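Local coordinates for protein endolysin (Clostridium phage phiCD27, PDB 3QAY) that probably hydrolyses the bond between glycan and stem peptide in the cell wall of Clostridium difficile, acting as a zinc-dependent phage amidase, at residues K3-V8 against D79-L84; H10-S15 against P55-K60; R72-G77 against S137-V142. One frame throughout, in Å; residues are numbered along the deposited sequence.

Interaction 1 of 3, residues K3-V8 against D79-L84; sequences KICITV and DLLIEL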
loop_
_atom_site.group_PDB
_atom_site.type_symbol
_atom_site.label_atom_id
_atom_site.label_comp_id
_atom_site.label_asym_id
_atom_site.label_seq_id
_atom_site.Cartn_x
_atom_site.Cartn_y
_atom_site.Cartn_z
ATOM N N LYS A 3 -3.771 -15.691 -4.022
ATOM C CA LYS A 3 -4.526 -15.135 -2.897
ATOM C C LYS A 3 -3.725 -13.973 -2.301
ATOM O O LYS A 3 -2.597 -14.161 -1.832
ATOM C CB LYS A 3 -4.803 -16.193 -1.828
ATOM C CG LYS A 3 -5.842 -15.740 -0.794
ATOM C CD LYS A 3 -6.088 -16.776 0.291
ATOM C CE LYS A 3 -7.140 -16.274 1.267
ATOM N NZ LYS A 3 -7.435 -17.248 2.356
ATOM N N ILE A 4 -4.311 -12.780 -2.322
ATOM C CA ILE A 4 -3.587 -11.559 -2.002
ATOM C C ILE A 4 -4.195 -10.883 -0.785
ATOM O O ILE A 4 -5.417 -10.818 -0.638
ATOM C CB ILE A 4 -3.596 -10.565 -3.193
ATOM C CG1 ILE A 4 -3.047 -11.222 -4.457
ATOM C CG2 ILE A 4 -2.768 -9.328 -2.875
ATOM C CD1 ILE A 4 -3.046 -10.307 -5.678
ATOM N N CYS A 5 -3.337 -10.387 0.097
ATOM C CA CYS A 5 -3.791 -9.636 1.259
ATOM C C CYS A 5 -3.403 -8.190 1.061
ATOM O O CYS A 5 -2.255 -7.906 0.728
ATOM C CB CYS A 5 -3.141 -10.158 2.533
ATOM S SG CYS A 5 -3.679 -9.299 4.047
ATOM N N ILE A 6 -4.364 -7.284 1.240
ATOM C CA ILE A 6 -4.089 -5.853 1.216
ATOM C C ILE A 6 -4.363 -5.302 2.607
ATOM O O ILE A 6 -5.497 -5.366 3.088
ATOM C CB ILE A 6 -4.976 -5.090 0.203
ATOM C CG1 ILE A 6 -4.763 -5.608 -1.215
ATOM C CG2 ILE A 6 -4.666 -3.589 0.236
ATOM C CD1 ILE A 6 -5.759 -5.032 -2.221
ATOM N N THR A 7 -3.323 -4.798 3.265
ATOM C CA THR A 7 -3.504 -4.080 4.513
ATOM C C THR A 7 -3.460 -2.581 4.246
ATOM O O THR A 7 -2.717 -2.122 3.384
ATOM C CB THR A 7 -2.441 -4.444 5.558
ATOM O OG1 THR A 7 -1.139 -4.155 5.052
ATOM C CG2 THR A 7 -2.524 -5.916 5.922
ATOM N N VAL A 8 -4.289 -1.829 4.969
ATOM C CA VAL A 8 -4.216 -0.378 4.962
ATOM C C VAL A 8 -3.344 0.048 6.135
ATOM O O VAL A 8 -3.595 -0.335 7.279
ATOM C CB VAL A 8 -5.611 0.261 5.074
ATOM C CG1 VAL A 8 -5.513 1.751 5.369
ATOM C CG2 VAL A 8 -6.411 -0.002 3.789
ATOM N N ASP A 79 -0.435 -15.670 -0.892
ATOM C CA ASP A 79 0.741 -15.703 -1.753
ATOM C C ASP A 79 1.473 -14.368 -1.710
ATOM O O ASP A 79 2.671 -14.314 -1.978
ATOM C CB ASP A 79 0.341 -16.039 -3.189
ATOM C CG ASP A 79 -0.428 -17.339 -3.281
ATOM O OD1 ASP A 79 0.041 -18.350 -2.726
ATOM O OD2 ASP A 79 -1.507 -17.344 -3.896
ATOM N N LEU A 80 0.758 -13.300 -1.348
ATOM C CA LEU A 80 1.310 -11.947 -1.386
ATOM C C LEU A 80 0.579 -10.981 -0.440
ATOM O O LEU A 80 -0.651 -10.953 -0.385
ATOM C CB LEU A 80 1.260 -11.408 -2.824
ATOM C CG LEU A 80 1.868 -10.024 -3.082
ATOM C CD1 LEU A 80 3.346 -9.994 -2.736
ATOM C CD2 LEU A 80 1.657 -9.601 -4.539
ATOM N N LEU A 81 1.357 -10.183 0.288
ATOM C CA LEU A 81 0.836 -9.087 1.102
ATOM C C LEU A 81 1.262 -7.746 0.513
ATOM O O LEU A 81 2.424 -7.565 0.151
ATOM C CB LEU A 81 1.351 -9.200 2.539
ATOM C CG LEU A 81 1.144 -8.000 3.474
ATOM C CD1 LEU A 81 -0.338 -7.678 3.644
ATOM C CD2 LEU A 81 1.806 -8.266 4.823
ATOM N N ILE A 82 0.310 -6.822 0.415
ATOM C CA ILE A 82 0.578 -5.449 0.014
ATOM C C ILE A 82 0.046 -4.550 1.118
ATOM O O ILE A 82 -1.117 -4.683 1.505
ATOM C CB ILE A 82 -0.154 -5.076 -1.301
ATOM C CG1 ILE A 82 0.357 -5.914 -2.473
ATOM C CG2 ILE A 82 0.010 -3.586 -1.608
ATOM C CD1 ILE A 82 -0.594 -5.937 -3.650
ATOM N N GLU A 83 0.885 -3.665 1.649
ATOM C CA GLU A 83 0.394 -2.629 2.561
ATOM C C GLU A 83 0.479 -1.267 1.892
ATOM O O GLU A 83 1.517 -0.889 1.360
ATOM C CB GLU A 83 1.139 -2.601 3.892
ATOM C CG GLU A 83 0.504 -1.619 4.891
ATOM C CD GLU A 83 0.925 -1.872 6.319
ATOM O OE1 GLU A 83 1.879 -1.205 6.768
ATOM O OE2 GLU A 83 0.317 -2.745 6.986
ATOM N N LEU A 84 -0.632 -0.541 1.950
ATOM C CA LEU A 84 -0.785 0.723 1.264
ATOM C C LEU A 84 -0.443 1.866 2.195
ATOM O O LEU A 84 -1.013 1.991 3.297
ATOM C CB LEU A 84 -2.226 0.879 0.762
ATOM C CG LEU A 84 -2.687 -0.151 -0.272
ATOM C CD1 LEU A 84 -4.135 0.102 -0.670
ATOM C CD2 LEU A 84 -1.777 -0.112 -1.487
#

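Interaction 2 of 3, residues H10-S15 against P55-K60; sequences HSILKS and PEKQFK. With ZN (zinc ion), chain E.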
loop_
_atom_site.group_PDB
_atom_site.type_symbol
_atom_site.label_atom_id
_atom_site.label_comp_id
_atom_site.label_asym_id
_atom_site.label_seq_id
_atom_site.Cartn_x
_atom_site.Cartn_y
_atom_site.Cartn_z
ATOM N N HIS A 10 -1.634 2.289 9.049
ATOM C CA HIS A 10 -2.073 3.217 10.090
ATOM C C HIS A 10 -3.488 2.928 10.577
ATOM O O HIS A 10 -4.084 1.922 10.196
ATOM C CB HIS A 10 -1.891 4.657 9.611
ATOM C CG HIS A 10 -0.528 4.911 9.055
ATOM N ND1 HIS A 10 0.593 4.979 9.853
ATOM C CD2 HIS A 10 -0.095 5.054 7.781
ATOM C CE1 HIS A 10 1.654 5.190 9.096
ATOM N NE2 HIS A 10 1.265 5.240 7.835
ATOM N N SER A 11 -3.997 3.791 11.454
ATOM C CA SER A 11 -5.320 3.622 12.051
ATOM C C SER A 11 -5.808 4.911 12.703
ATOM O O SER A 11 -5.057 5.873 12.858
ATOM C CB SER A 11 -5.277 2.522 13.115
ATOM O OG SER A 11 -4.425 2.882 14.191
ATOM N N ILE A 12 -7.075 4.908 13.094
ATOM C CA ILE A 12 -7.628 5.954 13.930
ATOM C C ILE A 12 -7.743 5.409 15.344
ATOM O O ILE A 12 -8.516 4.478 15.594
ATOM C CB ILE A 12 -9.000 6.414 13.428
ATOM C CG1 ILE A 12 -8.859 7.095 12.070
ATOM C CG2 ILE A 12 -9.641 7.373 14.430
ATOM C CD1 ILE A 12 -10.155 7.597 11.497
ATOM N N LEU A 13 -6.974 5.991 16.265
ATOM C CA LEU A 13 -6.979 5.565 17.666
ATOM C C LEU A 13 -8.308 5.873 18.353
ATOM O O LEU A 13 -9.171 6.550 17.796
ATOM C CB LEU A 13 -5.830 6.226 18.459
ATOM C CG LEU A 13 -4.391 5.672 18.424
ATOM C CD1 LEU A 13 -4.252 4.381 17.604
ATOM C CD2 LEU A 13 -3.391 6.730 17.974
ATOM N N LYS A 14 -8.451 5.368 19.577
ATOM C CA LYS A 14 -9.625 5.613 20.412
ATOM C C LYS A 14 -9.805 7.098 20.731
ATOM O O LYS A 14 -10.931 7.579 20.857
ATOM C CB LYS A 14 -9.506 4.815 21.711
ATOM C CG LYS A 14 -10.765 4.823 22.561
ATOM C CD LYS A 14 -10.580 4.009 23.828
ATOM C CE LYS A 14 -11.922 3.707 24.478
ATOM N NZ LYS A 14 -12.814 2.928 23.560
ATOM N N SER A 15 -8.689 7.810 20.853
ATOM C CA SER A 15 -8.691 9.256 21.054
ATOM C C SER A 15 -9.255 10.020 19.860
ATOM O O SER A 15 -9.630 11.183 19.993
ATOM C CB SER A 15 -7.265 9.742 21.278
ATOM O OG SER A 15 -6.530 9.667 20.069
ATOM N N PRO A 55 -9.653 -1.672 12.923
ATOM C CA PRO A 55 -10.836 -1.037 13.476
ATOM C C PRO A 55 -10.511 0.398 13.854
ATOM O O PRO A 55 -9.378 0.688 14.250
ATOM C CB PRO A 55 -11.143 -1.863 14.732
ATOM C CG PRO A 55 -10.355 -3.107 14.609
ATOM C CD PRO A 55 -9.200 -2.820 13.730
ATOM N N GLU A 56 -11.495 1.281 13.712
ATOM C CA GLU A 56 -11.345 2.680 14.091
ATOM C C GLU A 56 -11.855 2.940 15.512
ATOM O O GLU A 56 -12.850 2.346 15.950
ATOM C CB GLU A 56 -12.068 3.579 13.089
ATOM C CG GLU A 56 -11.457 3.532 11.695
ATOM C CD GLU A 56 -12.250 4.302 10.656
ATOM O OE1 GLU A 56 -13.262 4.931 11.020
ATOM O OE2 GLU A 56 -11.857 4.281 9.469
ATOM N N LYS A 57 -11.154 3.828 16.217
ATOM C CA LYS A 57 -11.501 4.244 17.579
ATOM C C LYS A 57 -11.547 3.087 18.594
ATOM O O LYS A 57 -12.300 3.121 19.567
ATOM C CB LYS A 57 -12.792 5.071 17.566
ATOM C CG LYS A 57 -12.694 6.268 16.611
ATOM C CD LYS A 57 -13.691 7.378 16.918
ATOM C CE LYS A 57 -13.429 8.595 16.024
ATOM N NZ LYS A 57 -14.503 9.628 16.117
ATOM N N GLN A 58 -10.704 2.082 18.361
ATOM C CA GLN A 58 -10.582 0.924 19.241
ATOM C C GLN A 58 -9.250 0.959 19.988
ATOM O O GLN A 58 -9.216 0.773 21.204
ATOM C CB GLN A 58 -10.698 -0.370 18.426
ATOM C CG GLN A 58 -10.769 -1.647 19.263
ATOM C CD GLN A 58 -10.819 -2.914 18.414
ATOM O OE1 GLN A 58 -11.752 -3.122 17.638
ATOM N NE2 GLN A 58 -9.821 -3.773 18.577
ATOM N N PHE A 59 -8.166 1.215 19.256
ATOM C CA PHE A 59 -6.806 1.140 19.804
ATOM C C PHE A 59 -6.452 2.274 20.756
ATOM O O PHE A 59 -6.767 3.437 20.500
ATOM C CB PHE A 59 -5.759 1.147 18.679
ATOM C CG PHE A 59 -5.888 0.018 17.693
ATOM C CD1 PHE A 59 -6.558 -1.162 18.013
ATOM C CD2 PHE A 59 -5.305 0.134 16.435
ATOM C CE1 PHE A 59 -6.654 -2.194 17.086
ATOM C CE2 PHE A 59 -5.397 -0.896 15.510
ATOM C CZ PHE A 59 -6.070 -2.061 15.836
ATOM N N LYS A 60 -5.763 1.914 21.838
ATOM C CA LYS A 60 -5.200 2.877 22.779
ATOM C C LYS A 60 -3.929 3.507 22.208
ATOM O O LYS A 60 -3.728 4.717 22.317
ATOM C CB LYS A 60 -4.887 2.198 24.122
ATOM C CG LYS A 60 -6.109 1.593 24.822
ATOM C CD LYS A 60 -5.779 1.124 26.244
ATOM C CE LYS A 60 -7.040 0.832 27.066
ATOM N NZ LYS A 60 -6.735 0.604 28.513
HETATM ZN ZN ZN E . 2.376 5.344 6.170
HETATM O O HOH W 1 -8.434 1.745 16.578
HETATM O O HOH W 2 -6.065 6.372 21.886
HETATM O O HOH W 3 4.111 4.657 7.723
#

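Interaction 3 of 3, residues R72-G77 against S137-V142; sequences RVNSGG and SKPTAV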
loop_
_atom_site.group_PDB
_atom_site.type_symbol
_atom_site.label_atom_id
_atom_site.label_comp_id
_atom_site.label_asym_id
_atom_site.label_seq_id
_atom_site.Cartn_x
_atom_site.Cartn_y
_atom_site.Cartn_z
ATOM N N ARG A 72 -3.643 -11.943 11.427
ATOM C CA ARG A 72 -4.588 -12.042 10.314
ATOM C C ARG A 72 -3.868 -12.236 8.986
ATOM O O ARG A 72 -4.290 -13.049 8.160
ATOM C CB ARG A 72 -5.498 -10.805 10.267
ATOM C CG ARG A 72 -6.479 -10.778 11.422
ATOM C CD ARG A 72 -7.276 -9.483 11.513
ATOM N NE ARG A 72 -8.384 -9.632 12.460
ATOM C CZ ARG A 72 -8.264 -9.639 13.789
ATOM N NH1 ARG A 72 -7.077 -9.487 14.374
ATOM N NH2 ARG A 72 -9.347 -9.795 14.547
ATOM N N VAL A 73 -2.784 -11.495 8.776
ATOM C CA VAL A 73 -1.930 -11.722 7.610
ATOM C C VAL A 73 -1.412 -13.171 7.584
ATOM O O VAL A 73 -1.429 -13.836 6.543
ATOM C CB VAL A 73 -0.735 -10.738 7.572
ATOM C CG1 VAL A 73 0.273 -11.155 6.511
ATOM C CG2 VAL A 73 -1.218 -9.319 7.305
ATOM N N ASN A 74 -0.984 -13.668 8.739
ATOM C CA ASN A 74 -0.350 -14.976 8.813
ATOM C C ASN A 74 -1.298 -16.173 8.923
ATOM O O ASN A 74 -0.849 -17.324 8.840
ATOM C CB ASN A 74 0.662 -14.985 9.963
ATOM C CG ASN A 74 1.862 -14.100 9.679
ATOM O OD1 ASN A 74 2.252 -13.916 8.519
ATOM N ND2 ASN A 74 2.453 -13.546 10.734
ATOM N N SER A 75 -2.596 -15.921 9.094
ATOM C CA SER A 75 -3.586 -17.001 9.182
ATOM C C SER A 75 -4.351 -17.230 7.871
ATOM O O SER A 75 -5.095 -18.204 7.748
ATOM C CB SER A 75 -4.581 -16.713 10.303
ATOM O OG SER A 75 -5.318 -15.537 10.029
ATOM N N GLY A 76 -4.165 -16.347 6.894
ATOM C CA GLY A 76 -4.946 -16.389 5.661
ATOM C C GLY A 76 -4.358 -17.179 4.502
ATOM O O GLY A 76 -5.002 -17.306 3.464
ATOM N N GLY A 77 -3.146 -17.709 4.658
ATOM C CA GLY A 77 -2.493 -18.469 3.587
ATOM C C GLY A 77 -2.380 -17.677 2.295
ATOM O O GLY A 77 -2.887 -18.094 1.252
ATOM N N SER A 137 5.873 -11.072 8.441
ATOM C CA SER A 137 4.833 -11.626 7.598
ATOM C C SER A 137 5.376 -12.872 6.910
ATOM O O SER A 137 6.502 -12.868 6.400
ATOM C CB SER A 137 4.341 -10.582 6.582
ATOM O OG SER A 137 5.397 -9.996 5.826
ATOM N N LYS A 138 4.598 -13.951 6.922
ATOM C CA LYS A 138 5.030 -15.187 6.253
ATOM C C LYS A 138 5.071 -15.034 4.734
ATOM O O LYS A 138 6.081 -15.354 4.118
ATOM C CB LYS A 138 4.170 -16.397 6.634
ATOM C CG LYS A 138 4.861 -17.731 6.320
ATOM C CD LYS A 138 4.016 -18.917 6.718
ATOM C CE LYS A 138 4.846 -20.166 6.986
ATOM N NZ LYS A 138 5.970 -20.359 6.030
ATOM N N PRO A 139 3.982 -14.540 4.118
ATOM C CA PRO A 139 4.078 -14.382 2.664
ATOM C C PRO A 139 5.063 -13.297 2.243
ATOM O O PRO A 139 5.403 -12.413 3.040
ATOM C CB PRO A 139 2.659 -13.983 2.258
ATOM C CG PRO A 139 2.057 -13.398 3.479
ATOM C CD PRO A 139 2.663 -14.126 4.632
ATOM N N THR A 140 5.531 -13.384 1.002
ATOM C CA THR A 140 6.219 -12.266 0.367
ATOM C C THR A 140 5.382 -11.010 0.565
ATOM O O THR A 140 4.155 -11.044 0.397
ATOM C CB THR A 140 6.415 -12.516 -1.133
ATOM O OG1 THR A 140 7.134 -13.739 -1.311
ATOM C CG2 THR A 140 7.190 -11.373 -1.778
ATOM N N ALA A 141 6.031 -9.914 0.952
ATOM C CA ALA A 141 5.323 -8.667 1.223
ATOM C C ALA A 141 5.999 -7.474 0.565
ATOM O O ALA A 141 7.222 -7.458 0.397
ATOM C CB ALA A 141 5.208 -8.438 2.712
ATOM N N VAL A 142 5.185 -6.489 0.184
ATOM C CA VAL A 142 5.684 -5.191 -0.241
ATOM C C VAL A 142 4.872 -4.079 0.413
ATOM O O VAL A 142 3.682 -4.230 0.674
ATOM C CB VAL A 142 5.688 -5.027 -1.782
ATOM C CG1 VAL A 142 6.647 -6.017 -2.401
ATOM C CG2 VAL A 142 4.298 -5.193 -2.360
#

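Interaction 1 of 3, residues K3-V8 against D79-L84
Residues Ile4 to Val8 pair in register with Leu80 to Leu84 as neighbouring parallel strands, their axes 4.7 Å apart and turned by only 20°. Cys5 and Thr7 supply the first strand's share of the bonding: Cys5 N donates to Leu80 O and Cys5 O receives Ile82 N, then Thr7 N and Thr7 O repeat the pattern with Ile82 and Leu84. Where the pairing starts, Lys3 O takes Asp79 N at 2.8 Å and, weakly, Leu80 N. Asp79 answers with its side chain, since OD2 accepts Lys3 N at 2.8 Å on its anti side, tilted 29° out of the carboxylate plane.

On one face Ile4 CG2 meets Ile82 CD1 at 4.1 Å and Ile6 CG2 meets Leu84 CD1 at 3.8 Å. Branched, wholly apolar chains suit this face because helix 27-44 packs on it. On the other face, under helix 64-75, the CD1 methyl of Leu81 reaches back to the first strand and lies 3.7 Å from Cys5 SG and 3.6 Å from Thr7 CG2. Thr7 OG1 sits between its own backbone N and carbonyl carbon (chi1 59°), from where it donates to the anti lone pair of Glu83 OE2 at 2.8 Å. Lys69 of helix 64-75 forms a salt bridge with the same oxygen, while OE1 bonds His85 NE2, so three groups grip the buried carboxylate. His85 is a zinc ligand, which makes Glu83 a second-shell residue and Thr7 one of the groups that position it.

With strand 48-52 on the far edge of 3-8 and helices on opposite faces, this is the central parallel pair of an alpha/beta sheet, built by beta-alpha-beta crossovers and leading to a metal site.

Interaction 2 of 3, residues H10-S15 against P55-K60
The ring of Phe59 turns an edge to Ser11, whose OG lies near the ring plane, 3.7 Å from Phe59 CD2. That hydroxyl is bonded to Glu65 of helix 64-75, and the large Phe59 side chain also reaches Glu64 and Tyr68 of this helix. The second flat group is the carboxylate of Glu56: Ile12 CD1 stands over its face, 4.0 Å from Glu56 CD, while OE2 is tied to Lys32 and Tyr28. Ile12 CG2 lies alongside the aliphatic part of Lys57, with both chains pointing the same way.

The two segments are loops that follow strands 3-8 and 48-52, at the C-terminal edge of the parallel part of the sheet, where alpha/beta enzymes commonly place their active sites. Here His10, at the start of the first loop, binds the zinc ion through NE2 at 2.0 Å; Glu27, His85 and a water also bind it.

Further out the backbones join. Lys57 N donates to Ile12 O at 2.8 Å from well above the carbonyl plane, 35° out of it, and Lys14 N donates to Phe59 O at 2.7 Å. Beside the first of these bonds a water gives its hydrogens to Ile12 O and Pro55 O and accepts Phe59 N, giving Ile12 O a second partner. Leu13 crosses Phe59 at about a right angle, its CD1 3.7 Å from Phe59 CB. Lys14 and Lys60 are exposed, as suits long charged chains. A second water links Ser15 N to Lys60 O.

Interaction 3 of 3, residues R72-G77 against S137-V142
Val73 and Pro139 meet obliquely, one methyl of the branched valine against the proline ring at CG: Val73 CG1 lies 4.2 Å from Pro139 CG and 4.1 Å from Ser137 CB. With CB directed toward the loop, a CG1 anti to the backbone N (chi1 169°) is the branch that reaches it. Valine suits the spot because the same compact side chain also packs on Cys5, Thr7 and Leu81 of the sheet beneath.

Next to this apolar patch, Asn74 leaves its backbone at an angle to the other segment, but its amide end comes back to it. Asn74 OD1 accepts Lys138 N at 2.8 Å in a nearly straight bond (170° at the hydrogen), with the donor tilted 28° from the plane of the amide carbonyl. Asn74 ND2 in turn donates to Ser136 O. One primary amide thus serves both a donor and an acceptor of the loop backbone, which fixes its rotation and suits asparagine. Lys138 touches OD1 with CB at 3.7 Å, and its charged end leads away from the contact.

Further along, Gly77 is the first residue to leave helical geometry, with positive phi, a conformation that glycine adopts easily, and Gly76 O accepts Lys3 NZ. The contact therefore joins the C-terminal end of helix 64-75 to the loop entering strand 140-148, a helix-to-loop contact beside Val73's packing on the sheet, as in the layered alpha/beta fold of the amidase.

Overall arrangement
The three contacts belong to a single mixed sheet and its connections. Interaction 1 lies in the parallel core, about 8 Å between centres from interaction 3, and their segments alternate along the chain. Strand 80-87 links them: it pairs with 3-8 on one side and with 140-148 on the other, and Leu81 N bonds Thr140 O. Helix 64-75 packs against that shared sheet. Interaction 2 is nested within the chain loop closed by interaction 1, and its centre is about 21 Å from that of interaction 1 and 22 Å from that of interaction 3. Interaction 2 carries a zinc ligand and Glu83 of interaction 1 backs another, His85, whereas interaction 3 lies away from the metal.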